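Local atomic coordinates of transcriptional regulator, putative (PDB entry 3BJN), a protein that probably represses allantoin and glyoxylate utilisation operons as a DNA-binding IclR-type transcriptional regulator, of which this chain is the C-terminal domain. Residues Asp13-Glu16 with Ala17-Arg21; Val140-Ala144 with His145-Ser149; Gln152-Ile155 with Leu156-Gln160. All coordinates share one frame; numbering follows the deposited sequence.

Overall arrangement
All three contacts belong to the IclR C-terminal domain, whose antiparallel sheet carries helices 12-26 and 144-163 side by side on one face. Contact 1 comes first along the chain, within helix 12-26. Contact 2 follows where strand 133-143 turns into helix 144-163, and contact 3 lies further along that helix. The centres of contacts 2 and 3 are about 12 Å apart, and Val140 packs on Ile154 and Val158. Contacts 1 and 3 have centres about 15 Å apart and meet through Arg21 and Gln160. Contacts 1 and 2, about 21 Å apart between centres, do not touch. Contact 2 joins the last strand to the last helix; contacts 1 and 3 pack side chains on the sheet.

Contact 1. Residues Asp13-Glu16 with Ala17-Arg21; sequences DAVE and AVLSR
The flat groups that meet between Asp13-Glu16 and Ala17-Arg21 are peptide groups, and no ring takes part. Ala17 N donates to Asp13 O at 3.1 Å. Val18 N meets Ala14 O at 3.0 Å. Leu19 N comes to Val15 O at 2.9 Å. Ser20 N reaches Glu16 O at 2.9 Å. These four i to i+4 hydrogen bonds make one continuous piece of helix 12-26.

Side-chain carbons also lie close to two of these oxygens. Val18 CG2 lies 3.5 Å from Ala14 O. This branch stands beside its own backbone N and reaches back to the turn before it. Leu19 CG sits 3.4 Å from Val15 O. Its chi1 of -67° places CG beside the backbone N, so the leucine leans back along the helix. Its CD1 then meets Val15 CG1 at 3.9 Å. The two side chains lie side by side and point the same way.

That apolar pair faces the sheet. Val15 also touches Tyr32 and Ser44, and Leu19 touches Ala30, Ser44 and Arg46. Val18 is turned to the neighbouring helix 144-163 and packs on Ala161 and, together with Ala14, on Leu165. Asp13 and Glu16, by contrast, carry their carboxylates on the exposed side.

The chemistry is therefore that of an amphipathic helix. Backbone bonds occupy the four carbonyl oxygens, and methyl groups lie against the sheet. Asp13 stands in the first turn, where the helix dipole would be expected to suit a negative charge.

Contact 2. Residues Val140-Ala144 with His145-Ser149; sequences VMAPA and HRVES
This is a local strand-to-helix junction. Ala142 and Pro143 end strand 133-143, and the first turn of the C-terminal helix 144-163 folds back onto them. The N-to-C directions of strand 140-143 and helix 145-149 differ by 107°, and their axes pass 6.3 Å apart.

Pro143 holds the N-cap position, and its carbonyl oxygen starts the helix. Val147 N bonds to Pro143 O at 3.0 Å, in the carbonyl plane. Arg146 N reaches the same oxygen at 2.9 Å but stands above that plane, and its N-H angle of 133° shows a bent bond. One oxygen thus takes two donors from the first turn. Glu148 N continues the series with Ala144 O at 3.0 Å.

The Pro143 ring is also covered by a side chain. Its CG lies 3.3 Å from Arg146 CZ, over the centre of one guanidinium face. Its CD packs on Arg146 NH1 at 3.3 Å. The arginine chain bends at chi3 (-61°), which brings the flat group back over the proline. Glu28 holds it there through a salt bridge to NH1.

On the buried side, Ala142 CB meets Val147 CG2 at 3.5 Å. Val147 also packs on Ser122 and Ile124 of the neighbouring strand, so the first turn is pressed against the sheet. Ala144 keeps a backbone bond with Gly120 beyond the last strand residue.

The arrangement is a tight beta-to-alpha connection with an N-cap proline. It leads from the sheet into the closing helix of this GAF-like IclR domain.

Contact 3. Residues Gln152-Ile155 with Leu156-Gln160; sequences QRII and LHVLQ
Arg153 and His157 meet one turn apart on helix 144-163, the C-terminal helix that packs on the antiparallel sheet of this GAF-like domain. Arg153 CG touches His157 CD2 at 3.8 Å, and the guanidinium and imidazole planes are 62° apart. A water joins the two polar ends. It lies in the ring plane, 2.8 Å from His157 NE2, and takes a weak bond from Arg153 NE.

The sheet side of the helix is apolar. Ile154 CG2 meets Val158 CG2 at 3.9 Å, and the two side chains cross obliquely. Ile155 CG2 packs on Leu159 CD1 at 3.7 Å, with both side chains pointing the same way. At the exposed side, Gln152 bends at chi2 (78°) and lays its amide against Leu156 CD1. Four i to i+4 backbone bonds hold the turn beneath, the straightest being Leu159 N to Ile155 O at 2.9 Å.

Further out, Ile154 and Val158 both rest on Val140, with Ile124 under Ile154 and Ala126 under Val158. Ile155 and Leu159 both touch Tyr110. Helix 12-26 positions the polar row: Gln25 O accepts from Arg153 NH1, and His157 packs on Leu22, Gln25 and Thr26. Arg153 NH2 is held by Asn150. The guanidinium is thus gripped from two places, which fixes its rotation.

The histidine ring is fixed at two edge positions, by the water and by Gln160. His157 ND1 donates to Gln160 OE1 at 2.9 Å, with the oxygen only 6° out of the ring plane.

Contact 1. Residues Asp13-Glu16 with Ala17-Arg21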
loop_
_atom_site.group_PDB
_atom_site.type_symbol
_atom_site.label_atom_id
_atom_site.label_comp_id
_atom_site.label_asym_id
_atom_site.label_seq_id
_atom_site.Cartn_x
_atom_site.Cartn_y
_atom_site.Cartn_z
ATOM N N ASP A 13 7.512 -12.590 -10.588
ATOM C CA ASP A 13 6.744 -12.843 -11.822
ATOM C C ASP A 13 5.235 -12.739 -11.569
ATOM O O ASP A 13 4.498 -12.111 -12.351
ATOM C CB ASP A 13 7.054 -14.222 -12.419
ATOM C CG ASP A 13 8.482 -14.335 -12.957
ATOM O OD1 ASP A 13 9.203 -13.317 -13.027
ATOM O OD2 ASP A 13 8.892 -15.465 -13.306
ATOM N N ALA A 14 4.795 -13.330 -10.457
ATOM C CA ALA A 14 3.369 -13.343 -10.109
ATOM C C ALA A 14 2.911 -11.913 -9.772
ATOM O O ALA A 14 1.822 -11.458 -10.193
ATOM C CB ALA A 14 3.118 -14.284 -8.929
ATOM N N VAL A 15 3.749 -11.220 -9.015
ATOM C CA VAL A 15 3.472 -9.806 -8.684
ATOM C C VAL A 15 3.337 -8.948 -9.951
ATOM O O VAL A 15 2.396 -8.158 -10.082
ATOM C CB VAL A 15 4.582 -9.220 -7.760
ATOM C CG1 VAL A 15 4.432 -7.706 -7.630
ATOM C CG2 VAL A 15 4.563 -9.889 -6.394
ATOM N N GLU A 16 4.294 -9.092 -10.873
ATOM C CA GLU A 16 4.230 -8.320 -12.131
ATOM C C GLU A 16 2.933 -8.555 -12.902
ATOM O O GLU A 16 2.339 -7.610 -13.413
ATOM C CB GLU A 16 5.467 -8.586 -13.002
ATOM C CG GLU A 16 6.720 -7.984 -12.394
ATOM C CD GLU A 16 7.989 -8.307 -13.143
ATOM O OE1 GLU A 16 7.970 -9.151 -14.065
ATOM O OE2 GLU A 16 9.039 -7.729 -12.781
ATOM N N ALA A 17 2.498 -9.804 -12.989
ATOM C CA ALA A 17 1.249 -10.161 -13.679
ATOM C C ALA A 17 0.031 -9.521 -13.012
ATOM O O ALA A 17 -0.834 -8.977 -13.690
ATOM C CB ALA A 17 1.094 -11.691 -13.736
ATOM N N VAL A 18 -0.017 -9.573 -11.671
ATOM C CA VAL A 18 -1.111 -8.966 -10.920
ATOM C C VAL A 18 -1.134 -7.434 -11.111
ATOM O O VAL A 18 -2.209 -6.827 -11.308
ATOM C CB VAL A 18 -1.015 -9.368 -9.423
ATOM C CG1 VAL A 18 -1.756 -8.394 -8.549
ATOM C CG2 VAL A 18 -1.505 -10.842 -9.239
ATOM N N LEU A 19 0.037 -6.795 -11.104
ATOM C CA LEU A 19 0.061 -5.324 -11.266
ATOM C C LEU A 19 -0.298 -4.905 -12.682
ATOM O O LEU A 19 -0.959 -3.879 -12.910
ATOM C CB LEU A 19 1.435 -4.760 -10.916
ATOM C CG LEU A 19 1.819 -4.895 -9.445
ATOM C CD1 LEU A 19 3.265 -4.408 -9.336
ATOM C CD2 LEU A 19 0.884 -4.088 -8.531
ATOM N N SER A 20 0.150 -5.696 -13.656
ATOM C CA SER A 20 -0.222 -5.426 -15.053
ATOM C C SER A 20 -1.746 -5.432 -15.225
ATOM O O SER A 20 -2.351 -4.495 -15.772
ATOM C CB SER A 20 0.406 -6.478 -15.939
ATOM O OG SER A 20 -0.031 -6.347 -17.286
ATOM N N ARG A 21 -2.387 -6.496 -14.736
ATOM C CA ARG A 21 -3.852 -6.580 -14.828
ATOM C C ARG A 21 -4.532 -5.425 -14.085
ATOM O O ARG A 21 -5.496 -4.839 -14.577
ATOM C CB ARG A 21 -4.344 -7.920 -14.264
ATOM C CG ARG A 21 -5.861 -8.028 -14.356
ATOM C CD ARG A 21 -6.329 -9.436 -14.005
ATOM N NE ARG A 21 -6.113 -9.670 -12.580
ATOM C CZ ARG A 21 -6.800 -10.537 -11.831
ATOM N NH1 ARG A 21 -7.780 -11.261 -12.370
ATOM N NH2 ARG A 21 -6.498 -10.680 -10.543
#

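Contact 2. Residues Val140-Ala144 with His145-Ser149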
loop_
_atom_site.group_PDB
_atom_site.type_symbol
_atom_site.label_atom_id
_atom_site.label_comp_id
_atom_site.label_asym_id
_atom_site.label_seq_id
_atom_site.Cartn_x
_atom_site.Cartn_y
_atom_site.Cartn_z
ATOM N N VAL A 140 -2.862 1.170 -5.317
ATOM C CA VAL A 140 -3.049 2.084 -6.444
ATOM C C VAL A 140 -2.835 3.485 -5.899
ATOM O O VAL A 140 -3.334 3.835 -4.807
ATOM C CB VAL A 140 -4.439 1.936 -7.068
ATOM C CG1 VAL A 140 -4.858 3.203 -7.885
ATOM C CG2 VAL A 140 -4.480 0.645 -7.929
HETATM N N MSE A 141 -2.057 4.268 -6.644
HETATM C CA MSE A 141 -1.785 5.687 -6.350
HETATM C C MSE A 141 -2.361 6.461 -7.517
HETATM O O MSE A 141 -1.985 6.207 -8.666
HETATM C CB MSE A 141 -0.272 5.927 -6.269
HETATM C CG MSE A 141 0.400 5.227 -5.107
HETATM SE SE MSE A 141 0.917 3.407 -5.644
HETATM C CE MSE A 141 2.839 3.737 -5.702
ATOM N N ALA A 142 -3.287 7.382 -7.247
ATOM C CA ALA A 142 -4.070 7.972 -8.308
ATOM C C ALA A 142 -4.555 9.372 -7.891
ATOM O O ALA A 142 -4.755 9.626 -6.698
ATOM C CB ALA A 142 -5.267 7.069 -8.614
ATOM N N PRO A 143 -4.733 10.281 -8.873
ATOM C CA PRO A 143 -5.185 11.635 -8.553
ATOM C C PRO A 143 -6.553 11.575 -7.864
ATOM O O PRO A 143 -7.431 10.816 -8.297
ATOM C CB PRO A 143 -5.316 12.316 -9.936
ATOM C CG PRO A 143 -5.330 11.198 -10.928
ATOM C CD PRO A 143 -4.570 10.050 -10.317
ATOM N N ALA A 144 -6.747 12.378 -6.821
ATOM C CA ALA A 144 -8.045 12.437 -6.180
ATOM C C ALA A 144 -9.156 12.700 -7.216
ATOM O O ALA A 144 -10.276 12.210 -7.057
ATOM C CB ALA A 144 -8.041 13.497 -5.089
ATOM N N HIS A 145 -8.837 13.445 -8.280
ATOM C CA HIS A 145 -9.831 13.809 -9.322
ATOM C C HIS A 145 -10.467 12.530 -9.905
ATOM O O HIS A 145 -11.697 12.479 -10.156
ATOM C CB HIS A 145 -9.175 14.624 -10.445
ATOM C CG HIS A 145 -10.134 14.998 -11.521
ATOM N ND1 HIS A 145 -11.084 15.984 -11.353
ATOM C CD2 HIS A 145 -10.318 14.499 -12.765
ATOM C CE1 HIS A 145 -11.802 16.084 -12.459
ATOM N NE2 HIS A 145 -11.366 15.181 -13.323
ATOM N N ARG A 146 -9.636 11.507 -10.110
ATOM C CA ARG A 146 -10.122 10.237 -10.664
ATOM C C ARG A 146 -10.616 9.258 -9.618
ATOM O O ARG A 146 -11.540 8.479 -9.888
ATOM C CB ARG A 146 -9.063 9.581 -11.559
ATOM C CG ARG A 146 -8.772 10.427 -12.776
ATOM C CD ARG A 146 -8.147 9.644 -13.902
ATOM N NE ARG A 146 -6.867 9.050 -13.549
ATOM C CZ ARG A 146 -5.685 9.609 -13.805
ATOM N NH1 ARG A 146 -4.576 8.965 -13.459
ATOM N NH2 ARG A 146 -5.615 10.808 -14.379
ATOM N N VAL A 147 -10.007 9.266 -8.436
ATOM C CA VAL A 147 -10.437 8.354 -7.373
ATOM C C VAL A 147 -11.857 8.676 -6.937
ATOM O O VAL A 147 -12.635 7.761 -6.656
ATOM C CB VAL A 147 -9.472 8.365 -6.168
ATOM C CG1 VAL A 147 -10.022 7.500 -5.026
ATOM C CG2 VAL A 147 -8.088 7.848 -6.609
ATOM N N GLU A 148 -12.202 9.965 -6.920
ATOM C CA GLU A 148 -13.554 10.399 -6.563
ATOM C C GLU A 148 -14.645 9.811 -7.453
ATOM O O GLU A 148 -15.788 9.665 -7.023
ATOM C CB GLU A 148 -13.632 11.926 -6.553
ATOM C CG GLU A 148 -12.929 12.491 -5.353
ATOM C CD GLU A 148 -12.802 14.003 -5.378
ATOM O OE1 GLU A 148 -13.407 14.668 -6.262
ATOM O OE2 GLU A 148 -12.084 14.524 -4.494
ATOM N N SER A 149 -14.293 9.447 -8.679
ATOM C CA SER A 149 -15.267 8.903 -9.616
ATOM C C SER A 149 -15.183 7.375 -9.686
ATOM O O SER A 149 -16.027 6.730 -10.361
ATOM C CB SER A 149 -14.982 9.461 -11.022
ATOM O OG SER A 149 -15.274 10.857 -11.076
#

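Contact 3. Residues Gln152-Ile155 with Leu156-Gln160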
loop_
_atom_site.group_PDB
_atom_site.type_symbol
_atom_site.label_atom_id
_atom_site.label_comp_id
_atom_site.label_asym_id
_atom_site.label_seq_id
_atom_site.Cartn_x
_atom_site.Cartn_y
_atom_site.Cartn_z
ATOM N N GLN A 152 -15.017 2.739 -5.497
ATOM C CA GLN A 152 -15.401 1.346 -5.252
ATOM C C GLN A 152 -14.716 0.422 -6.266
ATOM O O GLN A 152 -14.274 -0.677 -5.908
ATOM C CB GLN A 152 -16.930 1.192 -5.307
ATOM C CG GLN A 152 -17.430 -0.268 -5.258
ATOM C CD GLN A 152 -17.409 -0.901 -3.867
ATOM O OE1 GLN A 152 -16.606 -0.540 -3.001
ATOM N NE2 GLN A 152 -18.294 -1.880 -3.665
ATOM N N ARG A 153 -14.618 0.877 -7.513
ATOM C CA ARG A 153 -13.925 0.106 -8.547
ATOM C C ARG A 153 -12.470 -0.156 -8.164
ATOM O O ARG A 153 -11.995 -1.280 -8.245
ATOM C CB ARG A 153 -13.969 0.898 -9.862
ATOM C CG ARG A 153 -13.095 0.375 -10.997
ATOM C CD ARG A 153 -13.121 1.402 -12.106
ATOM N NE ARG A 153 -12.486 0.962 -13.358
ATOM C CZ ARG A 153 -12.354 1.741 -14.425
ATOM N NH1 ARG A 153 -11.809 1.242 -15.535
ATOM N NH2 ARG A 153 -12.779 3.003 -14.403
ATOM N N ILE A 154 -11.762 0.879 -7.750
ATOM C CA ILE A 154 -10.358 0.705 -7.349
ATOM C C ILE A 154 -10.224 -0.190 -6.131
ATOM O O ILE A 154 -9.397 -1.095 -6.116
ATOM C CB ILE A 154 -9.685 2.066 -7.160
ATOM C CG1 ILE A 154 -9.653 2.780 -8.534
ATOM C CG2 ILE A 154 -8.267 1.880 -6.561
ATOM C CD1 ILE A 154 -9.305 4.290 -8.427
ATOM N N ILE A 155 -11.043 0.062 -5.104
ATOM C CA ILE A 155 -11.027 -0.819 -3.902
ATOM C C ILE A 155 -11.202 -2.304 -4.292
ATOM O O ILE A 155 -10.411 -3.153 -3.913
ATOM C CB ILE A 155 -12.126 -0.364 -2.925
ATOM C CG1 ILE A 155 -11.758 1.001 -2.326
ATOM C CG2 ILE A 155 -12.400 -1.456 -1.829
ATOM C CD1 ILE A 155 -12.930 1.666 -1.596
ATOM N N LEU A 156 -12.233 -2.609 -5.082
ATOM C CA LEU A 156 -12.485 -4.014 -5.431
ATOM C C LEU A 156 -11.300 -4.609 -6.209
ATOM O O LEU A 156 -10.864 -5.730 -5.923
ATOM C CB LEU A 156 -13.813 -4.179 -6.175
ATOM C CG LEU A 156 -15.024 -3.940 -5.260
ATOM C CD1 LEU A 156 -16.255 -3.940 -6.144
ATOM C CD2 LEU A 156 -15.166 -4.979 -4.114
ATOM N N HIS A 157 -10.747 -3.866 -7.174
ATOM C CA HIS A 157 -9.651 -4.408 -7.958
ATOM C C HIS A 157 -8.352 -4.557 -7.143
ATOM O O HIS A 157 -7.582 -5.508 -7.343
ATOM C CB HIS A 157 -9.397 -3.542 -9.207
ATOM C CG HIS A 157 -10.400 -3.745 -10.307
ATOM N ND1 HIS A 157 -10.785 -4.999 -10.755
ATOM C CD2 HIS A 157 -11.063 -2.845 -11.073
ATOM C CE1 HIS A 157 -11.665 -4.848 -11.746
ATOM N NE2 HIS A 157 -11.813 -3.555 -11.982
ATOM N N VAL A 158 -8.142 -3.655 -6.194
ATOM C CA VAL A 158 -6.962 -3.738 -5.312
ATOM C C VAL A 158 -7.080 -4.948 -4.381
ATOM O O VAL A 158 -6.139 -5.727 -4.229
ATOM C CB VAL A 158 -6.792 -2.399 -4.544
ATOM C CG1 VAL A 158 -5.857 -2.543 -3.315
ATOM C CG2 VAL A 158 -6.265 -1.329 -5.494
ATOM N N LEU A 159 -8.261 -5.132 -3.784
ATOM C CA LEU A 159 -8.516 -6.332 -2.997
ATOM C C LEU A 159 -8.290 -7.603 -3.839
ATOM O O LEU A 159 -7.658 -8.556 -3.397
ATOM C CB LEU A 159 -9.939 -6.283 -2.444
ATOM C CG LEU A 159 -10.164 -5.320 -1.273
ATOM C CD1 LEU A 159 -11.641 -5.037 -1.058
ATOM C CD2 LEU A 159 -9.495 -5.890 0.024
ATOM N N GLN A 160 -8.813 -7.591 -5.061
ATOM C CA GLN A 160 -8.713 -8.715 -5.983
ATOM C C GLN A 160 -7.245 -9.036 -6.292
ATOM O O GLN A 160 -6.842 -10.202 -6.280
ATOM C CB GLN A 160 -9.471 -8.321 -7.270
ATOM C CG GLN A 160 -9.439 -9.357 -8.349
ATOM C CD GLN A 160 -10.199 -8.905 -9.579
ATOM O OE1 GLN A 160 -10.394 -7.702 -9.806
ATOM N NE2 GLN A 160 -10.600 -9.863 -10.398
HETATM O O HOH W 1 -13.236 -1.884 -13.668
#